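Local coordinates for protein aminoglycoside 6-adenylyltransferase (Bacillus subtilis, PDB 2PBE) that transfers the nucleotidyl group of ATP or GTP to the 6-hydroxyl of streptomycin, releasing diphosphate and giving the bacterium resistance to the antibiotic, at residues A[69-74]-A[95-100]; A[159-164]-A[247-252]. One frame throughout, in Å; residues are numbered along the deposited sequence.

In the fold
From the N terminus, the chain passes through helix 6-19 and strands 23-28 and 45-51 before reaching interaction 1, where 69-74, on the outermost strand at this side of the mixed sheet, meets 95-100, the end of strand 90-96 and the turn into strand 101-108. This closes a short loop of 20 residues at the surface. Interaction 2 opens only later: 159-164, on helix 151-173, meets 247-252, on helix 238-263, after 82 intervening residues, which are mostly helical, and the contact lies buried among helices. The two contacts are therefore in series and neither encloses the other. They lie about 45 Å apart, centre to centre, on opposite sides of the chain's centre, one fastening the sheet's border and the other the helical part.

Interaction 1 (A[69-74]-A[95-100]); sequences KRIMMQ and LFEDGN
Ile-71 and Leu-95 meet through their branch tips: in Ile-71, CG1 stands anti to the carbonyl carbon (chi1 -66°), and in Leu-95, CG lies anti to the backbone N (chi1 -179°). CD1 of Ile-71 lies 3.8 Å from CD2 of Leu-95, the two side chains crossing at a slant. CD2 of Leu-95 also lies 4.2 Å from CE of the selenomethionine Met-72, and branched and flexible apolar chains suit this small patch at the surface. Beneath it, the backbones are joined by three hydrogen bonds. Ile-71 N gives to Leu-95 O at 2.7 Å, and Leu-95 N gives to Met-72 O at 3.1 Å, a nearly straight bond. One residue thus answers two. Further along, Glu-97 N bonds to Lys-69 O at 3.0 Å, and that oxygen also lies at the edge of the Phe-96 ring. Phe-96 turns its ring from this strand into the interior, against Met-9 and Leu-102. Lys-69 and Glu-97 run side by side, but the Lys-69 amine turns to a salt bridge with Glu-65. A type I turn from Phe-96 to Gly-99 follows; glycine fits its last position, where a CB would jam against the preceding carbonyl oxygen. Asp-98 OD1 accepts from Asn-100 N, an Asx turn. The doubled pairing of Ile-71 and Met-72 with Leu-95 is a classic beta bulge in an antiparallel edge strand.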
loop_
_atom_site.group_PDB
_atom_site.type_symbol
_atom_site.label_atom_id
_atom_site.label_comp_id
_atom_site.label_asym_id
_atom_site.label_seq_id
_atom_site.Cartn_x
_atom_site.Cartn_y
_atom_site.Cartn_z
ATOM N N LYS A 69 3.762 -20.854 -15.014
ATOM C CA LYS A 69 4.597 -21.849 -15.661
ATOM C C LYS A 69 6.028 -21.368 -15.733
ATOM O O LYS A 69 6.301 -20.214 -16.075
ATOM C CB LYS A 69 4.054 -22.161 -17.060
ATOM C CG LYS A 69 3.033 -23.318 -17.155
ATOM C CD LYS A 69 1.957 -23.296 -16.068
ATOM C CE LYS A 69 2.318 -24.184 -14.861
ATOM N NZ LYS A 69 1.575 -23.726 -13.652
ATOM N N ARG A 70 6.942 -22.269 -15.385
ATOM C CA ARG A 70 8.359 -21.945 -15.387
ATOM C C ARG A 70 9.197 -22.809 -16.306
ATOM O O ARG A 70 8.808 -23.928 -16.660
ATOM C CB ARG A 70 8.913 -22.035 -13.963
ATOM C CG ARG A 70 8.430 -23.222 -13.165
ATOM C CD ARG A 70 8.971 -23.208 -11.743
ATOM N NE ARG A 70 8.052 -23.870 -10.826
ATOM C CZ ARG A 70 7.796 -25.167 -10.818
ATOM N NH1 ARG A 70 8.392 -25.979 -11.678
ATOM N NH2 ARG A 70 6.927 -25.658 -9.953
ATOM N N ILE A 71 10.350 -22.264 -16.689
ATOM C CA ILE A 71 11.307 -22.951 -17.542
ATOM C C ILE A 71 12.066 -23.943 -16.652
ATOM O O ILE A 71 12.281 -25.085 -17.036
ATOM C CB ILE A 71 12.272 -21.928 -18.193
ATOM C CG1 ILE A 71 11.478 -21.040 -19.155
ATOM C CG2 ILE A 71 13.416 -22.643 -18.896
ATOM C CD1 ILE A 71 12.222 -19.855 -19.694
HETATM N N MSE A 72 12.470 -23.504 -15.464
HETATM C CA MSE A 72 13.152 -24.392 -14.520
HETATM C C MSE A 72 13.247 -23.745 -13.152
HETATM O O MSE A 72 12.875 -22.579 -12.984
HETATM C CB MSE A 72 14.551 -24.745 -15.007
HETATM C CG MSE A 72 15.525 -23.615 -14.849
HETATM SE SE MSE A 72 17.335 -24.058 -15.333
HETATM C CE MSE A 72 17.885 -22.335 -15.890
HETATM N N MSE A 73 13.778 -24.488 -12.181
HETATM C CA MSE A 73 13.889 -23.969 -10.833
HETATM C C MSE A 73 15.038 -24.597 -10.075
HETATM O O MSE A 73 15.413 -25.734 -10.338
HETATM C CB MSE A 73 12.570 -24.246 -10.122
HETATM C CG MSE A 73 12.550 -23.945 -8.652
HETATM SE SE MSE A 73 10.847 -24.519 -7.923
HETATM C CE MSE A 73 11.281 -26.318 -7.352
ATOM N N GLN A 74 15.584 -23.842 -9.118
ATOM C CA GLN A 74 16.680 -24.327 -8.288
ATOM C C GLN A 74 16.351 -24.097 -6.813
ATOM O O GLN A 74 15.833 -23.033 -6.446
ATOM C CB GLN A 74 17.993 -23.616 -8.656
ATOM C CG GLN A 74 19.205 -24.035 -7.809
ATOM C CD GLN A 74 20.512 -23.400 -8.273
ATOM O OE1 GLN A 74 20.950 -23.602 -9.417
ATOM N NE2 GLN A 74 21.144 -22.620 -7.390
ATOM N N LEU A 95 12.937 -19.432 -12.999
ATOM C CA LEU A 95 13.052 -18.763 -14.276
ATOM C C LEU A 95 11.699 -18.995 -14.921
ATOM O O LEU A 95 11.397 -20.099 -15.367
ATOM C CB LEU A 95 14.166 -19.369 -15.133
ATOM C CG LEU A 95 14.296 -18.635 -16.480
ATOM C CD1 LEU A 95 14.724 -17.208 -16.255
ATOM C CD2 LEU A 95 15.263 -19.351 -17.391
ATOM N N PHE A 96 10.875 -17.954 -14.964
ATOM C CA PHE A 96 9.535 -18.075 -15.536
ATOM C C PHE A 96 9.471 -18.142 -17.058
ATOM O O PHE A 96 10.346 -17.628 -17.760
ATOM C CB PHE A 96 8.659 -16.926 -15.040
ATOM C CG PHE A 96 8.327 -17.004 -13.574
ATOM C CD1 PHE A 96 7.398 -17.956 -13.102
ATOM C CD2 PHE A 96 8.979 -16.170 -12.646
ATOM C CE1 PHE A 96 7.113 -18.081 -11.712
ATOM C CE2 PHE A 96 8.711 -16.275 -11.248
ATOM C CZ PHE A 96 7.770 -17.237 -10.777
ATOM N N GLU A 97 8.431 -18.795 -17.557
ATOM C CA GLU A 97 8.252 -18.914 -18.992
ATOM C C GLU A 97 8.105 -17.563 -19.668
ATOM O O GLU A 97 8.622 -17.360 -20.761
ATOM C CB GLU A 97 7.027 -19.767 -19.319
ATOM C CG GLU A 97 7.319 -21.230 -19.514
ATOM C CD GLU A 97 6.085 -22.007 -19.930
ATOM O OE1 GLU A 97 5.353 -21.526 -20.827
ATOM O OE2 GLU A 97 5.842 -23.093 -19.353
ATOM N N ASP A 98 7.398 -16.645 -19.016
ATOM C CA ASP A 98 7.157 -15.310 -19.564
ATOM C C ASP A 98 8.462 -14.521 -19.597
ATOM O O ASP A 98 8.523 -13.429 -20.154
ATOM C CB ASP A 98 6.124 -14.559 -18.722
ATOM C CG ASP A 98 6.698 -14.013 -17.423
ATOM O OD1 ASP A 98 7.351 -14.772 -16.686
ATOM O OD2 ASP A 98 6.492 -12.813 -17.143
ATOM N N GLY A 99 9.505 -15.082 -18.996
ATOM C CA GLY A 99 10.794 -14.420 -18.993
ATOM C C GLY A 99 11.233 -13.877 -17.653
ATOM O O GLY A 99 12.414 -13.585 -17.476
ATOM N N ASN A 100 10.312 -13.733 -16.701
ATOM C CA ASN A 100 10.713 -13.196 -15.411
ATOM C C ASN A 100 11.491 -14.165 -14.533
ATOM O O ASN A 100 11.349 -15.389 -14.633
ATOM C CB ASN A 100 9.495 -12.626 -14.672
ATOM C CG ASN A 100 9.109 -11.248 -15.186
ATOM O OD1 ASN A 100 9.875 -10.292 -15.060
ATOM N ND2 ASN A 100 7.934 -11.140 -15.770
#

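Interaction 2 (A[159-164]-A[247-252]); sequences NEFWMV and TCYALF
An aromatic cluster, formed by Phe-161 and Trp-162 of helix 151-173 with Tyr-249 and Phe-252 of helix 238-263, joins two antiparallel helices in the buried interior of the helical part of the fold. The short helix segments run at 159° to each other with axes 11.8 Å apart, a wide spacing that large flat side chains can bridge. At the centre, Phe-161 and Phe-252 form a face-to-face stack: their planes are only 4° from parallel and the ring centroids lie 3.7 Å apart. In both residues CB already points toward the other helix, and CG, anti to the backbone N (chi1 179° in Phe-161), carries the side chain on. The side chains slide past each other in opposite directions, and each CB consequently sits over the other's ring in a CH-pi contact, that of Phe-252 being 3.8 Å from the Phe-161 centroid. Cys-248, small enough to fit beside the stack, brings CB to 4.1 Å from CZ of Phe-161. Val-188 and Met-195 of helix 177-204 touch Phe-161 and Phe-252 respectively, adding a third helix to this core.

Trp-162 serves both aromatic partners of the other helix. Its pyrrole side slants toward Phe-252, with NE1 of Trp-162 3.5 Å from CD2 of Phe-252, a contact that is neither a stack nor edge-to-face, while the indole also touches Ile-274 of helix 270-283. Tyr-249 offers a broad face to this tryptophan and places its hydroxyl beyond the apolar cluster, where OH is hydrogen-bonded to Ser-165 OG. The edge-to-face pair is well centred: CZ3 of Trp-162 stands 3.5 Å above the middle of the Tyr-249 ring.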
loop_
_atom_site.group_PDB
_atom_site.type_symbol
_atom_site.label_atom_id
_atom_site.label_comp_id
_atom_site.label_asym_id
_atom_site.label_seq_id
_atom_site.Cartn_x
_atom_site.Cartn_y
_atom_site.Cartn_z
ATOM N N ASN A 159 -5.268 17.779 8.396
ATOM C CA ASN A 159 -4.786 19.140 8.255
ATOM C C ASN A 159 -4.318 19.365 6.825
ATOM O O ASN A 159 -4.782 20.275 6.151
ATOM C CB ASN A 159 -3.645 19.377 9.243
ATOM C CG ASN A 159 -3.316 20.845 9.420
ATOM O OD1 ASN A 159 -3.703 21.477 10.409
ATOM N ND2 ASN A 159 -2.604 21.397 8.456
ATOM N N GLU A 160 -3.434 18.498 6.355
ATOM C CA GLU A 160 -2.897 18.592 5.004
ATOM C C GLU A 160 -3.983 18.479 3.950
ATOM O O GLU A 160 -4.027 19.255 2.991
ATOM C CB GLU A 160 -1.858 17.488 4.774
ATOM C CG GLU A 160 -1.173 17.513 3.408
ATOM C CD GLU A 160 -0.230 18.701 3.215
ATOM O OE1 GLU A 160 0.474 18.733 2.181
ATOM O OE2 GLU A 160 -0.197 19.604 4.084
ATOM N N PHE A 161 -4.859 17.496 4.129
ATOM C CA PHE A 161 -5.956 17.279 3.196
ATOM C C PHE A 161 -6.755 18.553 2.956
ATOM O O PHE A 161 -6.818 19.058 1.844
ATOM C CB PHE A 161 -6.923 16.233 3.725
ATOM C CG PHE A 161 -8.091 15.982 2.813
ATOM C CD1 PHE A 161 -7.938 15.144 1.700
ATOM C CD2 PHE A 161 -9.329 16.613 3.028
ATOM C CE1 PHE A 161 -9.003 14.924 0.798
ATOM C CE2 PHE A 161 -10.414 16.405 2.132
ATOM C CZ PHE A 161 -10.236 15.548 1.008
ATOM N N TRP A 162 -7.371 19.062 4.016
ATOM C CA TRP A 162 -8.187 20.253 3.891
ATOM C C TRP A 162 -7.421 21.512 3.519
ATOM O O TRP A 162 -7.938 22.343 2.764
ATOM C CB TRP A 162 -8.991 20.454 5.168
ATOM C CG TRP A 162 -9.932 19.327 5.413
ATOM C CD1 TRP A 162 -9.729 18.257 6.247
ATOM C CD2 TRP A 162 -11.191 19.106 4.780
ATOM N NE1 TRP A 162 -10.787 17.381 6.172
ATOM C CE2 TRP A 162 -11.701 17.869 5.281
ATOM C CE3 TRP A 162 -11.949 19.828 3.834
ATOM C CZ2 TRP A 162 -12.948 17.321 4.872
ATOM C CZ3 TRP A 162 -13.212 19.284 3.407
ATOM C CH2 TRP A 162 -13.689 18.033 3.939
HETATM N N MSE A 163 -6.199 21.660 4.026
HETATM C CA MSE A 163 -5.434 22.850 3.695
HETATM C C MSE A 163 -5.085 22.919 2.227
HETATM O O MSE A 163 -5.410 23.900 1.561
HETATM C CB MSE A 163 -4.158 22.930 4.530
HETATM C CG MSE A 163 -3.331 24.213 4.299
HETATM SE SE MSE A 163 -4.266 25.906 4.703
HETATM C CE MSE A 163 -3.739 26.187 6.559
ATOM N N VAL A 164 -4.422 21.890 1.719
ATOM C CA VAL A 164 -4.023 21.891 0.332
ATOM C C VAL A 164 -5.277 21.927 -0.530
ATOM O O VAL A 164 -5.270 22.387 -1.680
ATOM C CB VAL A 164 -3.195 20.658 0.020
ATOM C CG1 VAL A 164 -2.879 20.592 -1.465
ATOM C CG2 VAL A 164 -1.911 20.702 0.844
ATOM N N THR A 247 -16.044 15.263 -4.428
ATOM C CA THR A 247 -16.113 13.813 -4.265
ATOM C C THR A 247 -15.055 13.383 -3.239
ATOM O O THR A 247 -15.337 12.554 -2.382
ATOM C CB THR A 247 -15.942 13.098 -5.638
ATOM O OG1 THR A 247 -17.069 13.416 -6.463
ATOM C CG2 THR A 247 -15.849 11.566 -5.478
ATOM N N CYS A 248 -13.857 13.956 -3.321
ATOM C CA CYS A 248 -12.801 13.663 -2.359
ATOM C C CYS A 248 -13.269 14.108 -0.971
ATOM O O CYS A 248 -12.988 13.456 0.034
ATOM C CB CYS A 248 -11.523 14.401 -2.730
ATOM S SG CYS A 248 -10.782 13.814 -4.276
ATOM N N TYR A 249 -13.988 15.225 -0.924
ATOM C CA TYR A 249 -14.530 15.749 0.331
ATOM C C TYR A 249 -15.415 14.704 0.987
ATOM O O TYR A 249 -15.198 14.308 2.139
ATOM C CB TYR A 249 -15.382 17.010 0.079
ATOM C CG TYR A 249 -14.603 18.303 -0.001
ATOM C CD1 TYR A 249 -13.213 18.295 -0.295
ATOM C CD2 TYR A 249 -15.238 19.552 0.220
ATOM C CE1 TYR A 249 -12.476 19.486 -0.364
ATOM C CE2 TYR A 249 -14.495 20.778 0.159
ATOM C CZ TYR A 249 -13.109 20.728 -0.135
ATOM O OH TYR A 249 -12.355 21.884 -0.190
ATOM N N ALA A 250 -16.414 14.270 0.222
ATOM C CA ALA A 250 -17.379 13.281 0.674
ATOM C C ALA A 250 -16.689 12.033 1.193
ATOM O O ALA A 250 -17.015 11.532 2.264
ATOM C CB ALA A 250 -18.305 12.930 -0.469
ATOM N N LEU A 251 -15.716 11.534 0.433
ATOM C CA LEU A 251 -15.005 10.336 0.835
ATOM C C LEU A 251 -14.065 10.542 2.008
ATOM O O LEU A 251 -13.867 9.630 2.804
ATOM C CB LEU A 251 -14.243 9.763 -0.346
ATOM C CG LEU A 251 -15.156 9.070 -1.357
ATOM C CD1 LEU A 251 -14.384 8.706 -2.602
ATOM C CD2 LEU A 251 -15.767 7.814 -0.721
ATOM N N PHE A 252 -13.492 11.736 2.126
ATOM C CA PHE A 252 -12.568 11.975 3.227
ATOM C C PHE A 252 -13.298 12.050 4.546
ATOM O O PHE A 252 -12.768 11.628 5.569
ATOM C CB PHE A 252 -11.773 13.275 3.043
ATOM C CG PHE A 252 -10.500 13.295 3.834
ATOM C CD1 PHE A 252 -9.422 12.492 3.436
ATOM C CD2 PHE A 252 -10.377 14.081 4.994
ATOM C CE1 PHE A 252 -8.203 12.462 4.189
ATOM C CE2 PHE A 252 -9.161 14.071 5.774
ATOM C CZ PHE A 252 -8.073 13.254 5.363
#